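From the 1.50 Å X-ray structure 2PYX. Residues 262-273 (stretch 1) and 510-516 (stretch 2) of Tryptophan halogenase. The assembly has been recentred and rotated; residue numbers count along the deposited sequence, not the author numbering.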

ATOM      1  N   PRO A 262     -17.395  -7.798 -13.560  1.00 26.26           N
ATOM      2  CA  PRO A 262     -18.603  -7.058 -13.162  1.00 25.92           C
ATOM      3  C   PRO A 262     -19.314  -7.709 -11.985  1.00 24.29           C
ATOM      4  O   PRO A 262     -19.152  -8.908 -11.740  1.00 27.13           O
ATOM      5  CB  PRO A 262     -19.487  -7.120 -14.414  1.00 26.30           C
ATOM      6  CG  PRO A 262     -19.025  -8.313 -15.134  1.00 28.68           C
ATOM      7  CD  PRO A 262     -17.547  -8.437 -14.879  1.00 29.04           C
ATOM      8  N   TYR A 263     -20.048  -6.901 -11.223  1.00 23.10           N
ATOM      9  CA  TYR A 263     -20.994  -7.413 -10.244  1.00 25.57           C
ATOM     10  C   TYR A 263     -22.160  -8.048 -10.991  1.00 29.72           C
ATOM     11  O   TYR A 263     -22.441  -7.681 -12.128  1.00 29.46           O
ATOM     12  CB  TYR A 263     -21.541  -6.282  -9.376  1.00 25.80           C
ATOM     13  CG  TYR A 263     -20.524  -5.707  -8.423  1.00 20.85           C
ATOM     14  CD1 TYR A 263     -19.958  -6.496  -7.439  1.00 26.55           C
ATOM     15  CD2 TYR A 263     -20.135  -4.380  -8.510  1.00 23.86           C
ATOM     16  CE1 TYR A 263     -19.004  -5.973  -6.549  1.00 28.47           C
ATOM     17  CE2 TYR A 263     -19.193  -3.851  -7.628  1.00 20.95           C
ATOM     18  CZ  TYR A 263     -18.636  -4.651  -6.657  1.00 22.37           C
ATOM     19  OH  TYR A 263     -17.697  -4.131  -5.771  1.00 17.20           O
ATOM     20  N   SER A 264     -22.844  -8.967 -10.323  1.00 34.51           N
ATOM     21  CA  SER A 264     -24.014  -9.635 -10.906  1.00 38.31           C
ATOM     22  C   SER A 264     -25.184  -8.667 -11.042  1.00 40.47           C
ATOM     23  O   SER A 264     -25.963  -8.761 -11.993  1.00 41.05           O
ATOM     24  CB  SER A 264     -24.434 -10.812 -10.038  1.00 39.28           C
ATOM     25  OG  SER A 264     -25.055 -10.347  -8.859  1.00 44.11           O
ATOM     26  N   ASP A 265     -25.304  -7.752 -10.077  1.00 42.32           N
ATOM     27  CA  ASP A 265     -26.362  -6.749 -10.071  1.00 45.06           C
ATOM     28  C   ASP A 265     -25.808  -5.344  -9.923  1.00 45.69           C
ATOM     29  O   ASP A 265     -24.722  -5.138  -9.370  1.00 43.99           O
ATOM     30  CB  ASP A 265     -27.340  -7.017  -8.929  1.00 47.05           C
ATOM     31  CG  ASP A 265     -28.160  -8.267  -9.152  1.00 54.09           C
ATOM     32  OD1 ASP A 265     -28.880  -8.332 -10.175  1.00 64.31           O
ATOM     33  OD2 ASP A 265     -28.093  -9.184  -8.300  1.00 66.06           O
ATOM     34  N   ALA A 266     -26.589  -4.378 -10.395  1.00 46.67           N
ATOM     35  CA  ALA A 266     -26.227  -2.962 -10.326  1.00 47.43           C
ATOM     36  C   ALA A 266     -26.073  -2.448  -8.891  1.00 46.72           C
ATOM     37  O   ALA A 266     -25.418  -1.427  -8.668  1.00 49.21           O
ATOM     38  CB  ALA A 266     -27.265  -2.118 -11.074  1.00 48.17           C
ATOM     39  N   ASN A 267     -26.688  -3.125  -7.926  1.00 44.07           N
ATOM     40  CA  ASN A 267     -26.536  -2.731  -6.529  1.00 42.31           C
ATOM     41  C   ASN A 267     -26.016  -3.869  -5.650  1.00 39.67           C
ATOM     42  O   ASN A 267     -26.308  -3.907  -4.456  1.00 40.20           O
ATOM     43  CB  ASN A 267     -27.860  -2.189  -5.978  1.00 44.43           C
ATOM     44  N   SER A 268     -25.235  -4.788  -6.231  1.00 35.48           N
ATOM     45  CA  SER A 268     -24.603  -5.853  -5.453  1.00 32.30           C
ATOM     46  C   SER A 268     -23.795  -5.234  -4.316  1.00 28.39           C
ATOM     47  O   SER A 268     -23.239  -4.151  -4.481  1.00 28.44           O
ATOM     48  CB  SER A 268     -23.658  -6.702  -6.307  1.00 33.34           C
ATOM     49  OG  SER A 268     -24.366  -7.461  -7.268  1.00 36.01           O
ATOM     50  N   PRO A 269     -23.724  -5.922  -3.166  1.00 27.59           N
ATOM     51  CA  PRO A 269     -22.964  -5.340  -2.059  1.00 24.56           C
ATOM     52  C   PRO A 269     -21.479  -5.202  -2.387  1.00 21.64           C
ATOM     53  O   PRO A 269     -20.912  -6.059  -3.084  1.00 23.36           O
ATOM     54  CB  PRO A 269     -23.145  -6.343  -0.923  1.00 24.83           C
ATOM     55  CG  PRO A 269     -24.314  -7.182  -1.313  1.00 31.97           C
ATOM     56  CD  PRO A 269     -24.292  -7.229  -2.803  1.00 30.16           C
ATOM     57  N   ILE A 270     -20.879  -4.134  -1.872  1.00 18.83           N
ATOM     58  CA  ILE A 270     -19.442  -3.859  -2.028  1.00 15.31           C
ATOM     59  C   ILE A 270     -18.753  -4.284  -0.742  1.00 14.12           C
ATOM     60  O   ILE A 270     -19.182  -3.904   0.337  1.00 14.82           O
ATOM     61  CB  ILE A 270     -19.198  -2.372  -2.264  1.00 13.99           C
ATOM     62  CG1 ILE A 270     -19.950  -1.869  -3.516  1.00 14.19           C
ATOM     63  CG2 ILE A 270     -17.715  -2.080  -2.421  1.00 16.38           C
ATOM     64  CD1 ILE A 270     -20.010  -0.364  -3.613  1.00 20.27           C
ATOM     65  N   ALA A 271     -17.687  -5.075  -0.854  1.00 13.47           N
ATOM     66  CA  ALA A 271     -16.940  -5.562   0.307  1.00 13.23           C
ATOM     67  C   ALA A 271     -16.200  -4.400   0.980  1.00 12.84           C
ATOM     68  O   ALA A 271     -15.805  -3.445   0.317  1.00 14.12           O
ATOM     69  CB  ALA A 271     -15.959  -6.620  -0.130  1.00 14.53           C
ATOM     70  N   SER A 272     -16.053  -4.472   2.306  1.00 13.58           N
ATOM     71  CA  SER A 272     -15.414  -3.412   3.073  1.00 11.01           C
ATOM     72  C   SER A 272     -13.891  -3.486   3.041  1.00 12.62           C
ATOM     73  O   SER A 272     -13.240  -2.499   3.367  1.00 13.23           O
ATOM     74  CB  SER A 272     -15.857  -3.454   4.518  1.00 13.60           C
ATOM     75  OG  SER A 272     -17.276  -3.284   4.635  1.00 13.45           O
ATOM     76  N   CYS A 273     -13.360  -4.648   2.675  1.00 11.01           N
ATOM     77  CA  CYS A 273     -11.903  -4.895   2.685  1.00 12.19           C
ATOM     78  C   CYS A 273     -11.452  -5.495   1.363  1.00 11.70           C
ATOM     79  O   CYS A 273     -12.241  -6.062   0.626  1.00 13.04           O
ATOM     80  CB  CYS A 273     -11.564  -5.880   3.787  1.00 13.13           C
ATOM     81  SG  CYS A 273     -11.973  -5.302   5.423  1.00 16.02           S
ATOM     82  N   THR A 510     -24.127   0.423   5.089  1.00 15.25           N
ATOM     83  CA  THR A 510     -23.367  -0.414   4.167  1.00 17.12           C
ATOM     84  C   THR A 510     -22.574   0.478   3.210  1.00 16.88           C
ATOM     85  O   THR A 510     -22.857   1.664   3.021  1.00 16.23           O
ATOM     86  CB  THR A 510     -24.247  -1.323   3.331  1.00 18.30           C
ATOM     87  OG1 THR A 510     -25.067  -0.531   2.464  1.00 19.95           O
ATOM     88  CG2 THR A 510     -25.091  -2.220   4.195  1.00 19.32           C
ATOM     89  N   ASN A 511     -21.560  -0.104   2.575  1.00 15.27           N
ATOM     90  CA  ASN A 511     -20.765   0.669   1.666  1.00 15.83           C
ATOM     91  C   ASN A 511     -21.573   1.257   0.538  1.00 15.48           C
ATOM     92  O   ASN A 511     -21.431   2.430   0.267  1.00 16.81           O
ATOM     93  CB  ASN A 511     -19.634  -0.175   1.107  1.00 18.63           C
ATOM     94  CG  ASN A 511     -18.658  -0.582   2.184  1.00 15.00           C
ATOM     95  OD1 ASN A 511     -18.075   0.277   2.848  1.00 16.45           O
ATOM     96  ND2 ASN A 511     -18.486  -1.879   2.364  1.00 15.40           N
ATOM     97  N   ARG A 512     -22.421   0.454  -0.105  1.00 17.69           N
ATOM     98  CA  ARG A 512     -23.197   0.962  -1.234  1.00 20.10           C
ATOM     99  C   ARG A 512     -24.197   2.035  -0.777  1.00 17.90           C
ATOM    100  O   ARG A 512     -24.318   3.065  -1.433  1.00 19.23           O
ATOM    101  CB  ARG A 512     -23.909  -0.142  -2.028  1.00 22.47           C
ATOM    102  CG  ARG A 512     -24.363   0.413  -3.387  1.00 23.91           C
ATOM    103  CD  ARG A 512     -24.808  -0.638  -4.357  1.00 32.10           C
ATOM    104  NE  ARG A 512     -23.770  -1.542  -4.850  1.00 30.18           N
ATOM    105  CZ  ARG A 512     -22.891  -1.271  -5.814  1.00 25.18           C
ATOM    106  NH1 ARG A 512     -22.784  -0.060  -6.346  1.00 29.66           N
ATOM    107  NH2 ARG A 512     -22.047  -2.217  -6.200  1.00 29.49           N
ATOM    108  N   GLU A 513     -24.888   1.818   0.332  1.00 17.14           N
ATOM    109  CA  GLU A 513     -25.844   2.844   0.775  1.00 20.10           C
ATOM    110  C   GLU A 513     -25.143   4.183   1.065  1.00 19.44           C
ATOM    111  O   GLU A 513     -25.667   5.244   0.716  1.00 19.67           O
ATOM    112  CB  GLU A 513     -26.769   2.327   1.893  1.00 23.16           C
ATOM    113  CG  GLU A 513     -26.527   2.718   3.304  1.00 26.96           C
ATOM    114  CD  GLU A 513     -27.412   1.927   4.263  1.00 28.91           C
ATOM    115  OE1 GLU A 513     -28.671   2.053   4.197  1.00 36.19           O
ATOM    116  OE2 GLU A 513     -26.862   1.186   5.103  1.00 23.56           O
ATOM    117  N   LEU A 514     -23.921   4.126   1.611  1.00 17.25           N
ATOM    118  CA  LEU A 514     -23.140   5.323   1.884  1.00 15.91           C
ATOM    119  C   LEU A 514     -22.669   5.982   0.584  1.00 16.18           C
ATOM    120  O   LEU A 514     -22.846   7.186   0.394  1.00 20.96           O
ATOM    121  CB  LEU A 514     -21.952   5.002   2.818  1.00 16.62           C
ATOM    122  CG  LEU A 514     -21.020   6.166   3.092  1.00 13.49           C
ATOM    123  CD1 LEU A 514     -21.813   7.382   3.652  1.00 14.55           C
ATOM    124  CD2 LEU A 514     -19.865   5.788   4.033  1.00 15.68           C
ATOM    125  N   LEU A 515     -22.077   5.192  -0.308  1.00 15.76           N
ATOM    126  CA  LEU A 515     -21.573   5.710  -1.558  1.00 17.50           C
ATOM    127  C   LEU A 515     -22.695   6.322  -2.394  1.00 17.85           C
ATOM    128  O   LEU A 515     -22.477   7.328  -3.062  1.00 19.11           O
ATOM    129  CB  LEU A 515     -20.814   4.620  -2.311  1.00 17.20           C
ATOM    130  CG  LEU A 515     -19.482   4.225  -1.665  1.00 18.06           C
ATOM    131  CD1 LEU A 515     -18.947   2.957  -2.334  1.00 20.45           C
ATOM    132  CD2 LEU A 515     -18.446   5.335  -1.758  1.00 22.13           C
ATOM    133  N   ASP A 516     -23.899   5.749  -2.334  1.00 18.43           N
ATOM    134  CA  ASP A 516     -25.036   6.372  -3.030  1.00 20.19           C
ATOM    135  C   ASP A 516     -25.281   7.803  -2.540  1.00 19.21           C
ATOM    136  O   ASP A 516     -25.544   8.715  -3.341  1.00 21.58           O
ATOM    137  CB  ASP A 516     -26.305   5.554  -2.833  1.00 21.99           C
ATOM    138  CG  ASP A 516     -26.327   4.282  -3.644  1.00 22.93           C
ATOM    139  OD1 ASP A 516     -25.536   4.107  -4.604  1.00 25.12           O
ATOM    140  OD2 ASP A 516     -27.175   3.434  -3.304  1.00 27.38           O
TER
HETATM  141  O   HOH W   1     -22.578  -2.562   0.094  1.00 17.12           O

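Residues 262-273 form an irregular segment without helix or strand, whereas Asn511 begins a helix that runs through Asp516 and beyond. In the first stretch a type I turn from Asp265 to Ser268 is closed by Ser268 N donating to Asp265 O at 3.2 Å. In the second, Thr510 caps the helix: its OG1 accepts from Glu513 N at 3.2 Å, while Thr510 N donates to Glu513 OE2 at 2.8 Å, so each side chain serves the other's backbone. The backbones come nearest at Ile270 and Asn511, whose CA atoms lie 6.0 Å apart. Close by, a water links the two backbones, accepting from Ile270 N and from Arg512 N, both at 3.0 Å; an amide in the first turn of a helix has no preceding turn to supply its carbonyl partner.

All four direct hydrogen bonds across the contact are donated by two helix side chains, three to backbone carbonyls and one to a serine hydroxyl. Arg512 directs NE and NH2 at one carbonyl, Ser268 O, at 2.7 and 2.8 Å respectively, a fork that suits a guanidinium because the two N-H groups lie along one edge. Its faces are occupied too: Asn267 CA and Ala266 O lie over one, Ile270 CG1 over the opposite one, 3.4 Å from Arg512 NH2. Tyr263 CE2 approaches near the guanidinium plane, 3.6 Å from Arg512 NH2.

Asn511, one residue earlier, uses its amide as a double donor: ND2 reaches Ile270 O and Ser272 OG, each at 2.9 Å. The planar amide at the end of this short side chain thus spans a backbone carbonyl and a hydroxyl two residues on. The CA-to-CB bond of Ile270 points toward the helix, and Ile270 CD1 meets Leu515 CD1 at 3.7 Å. An aliphatic chain of this length fits here: CG1 lies over the guanidinium and CD1 reaches the leucine, while its backbone is engaged at both N, with the water, and O, with Asn511 ND2.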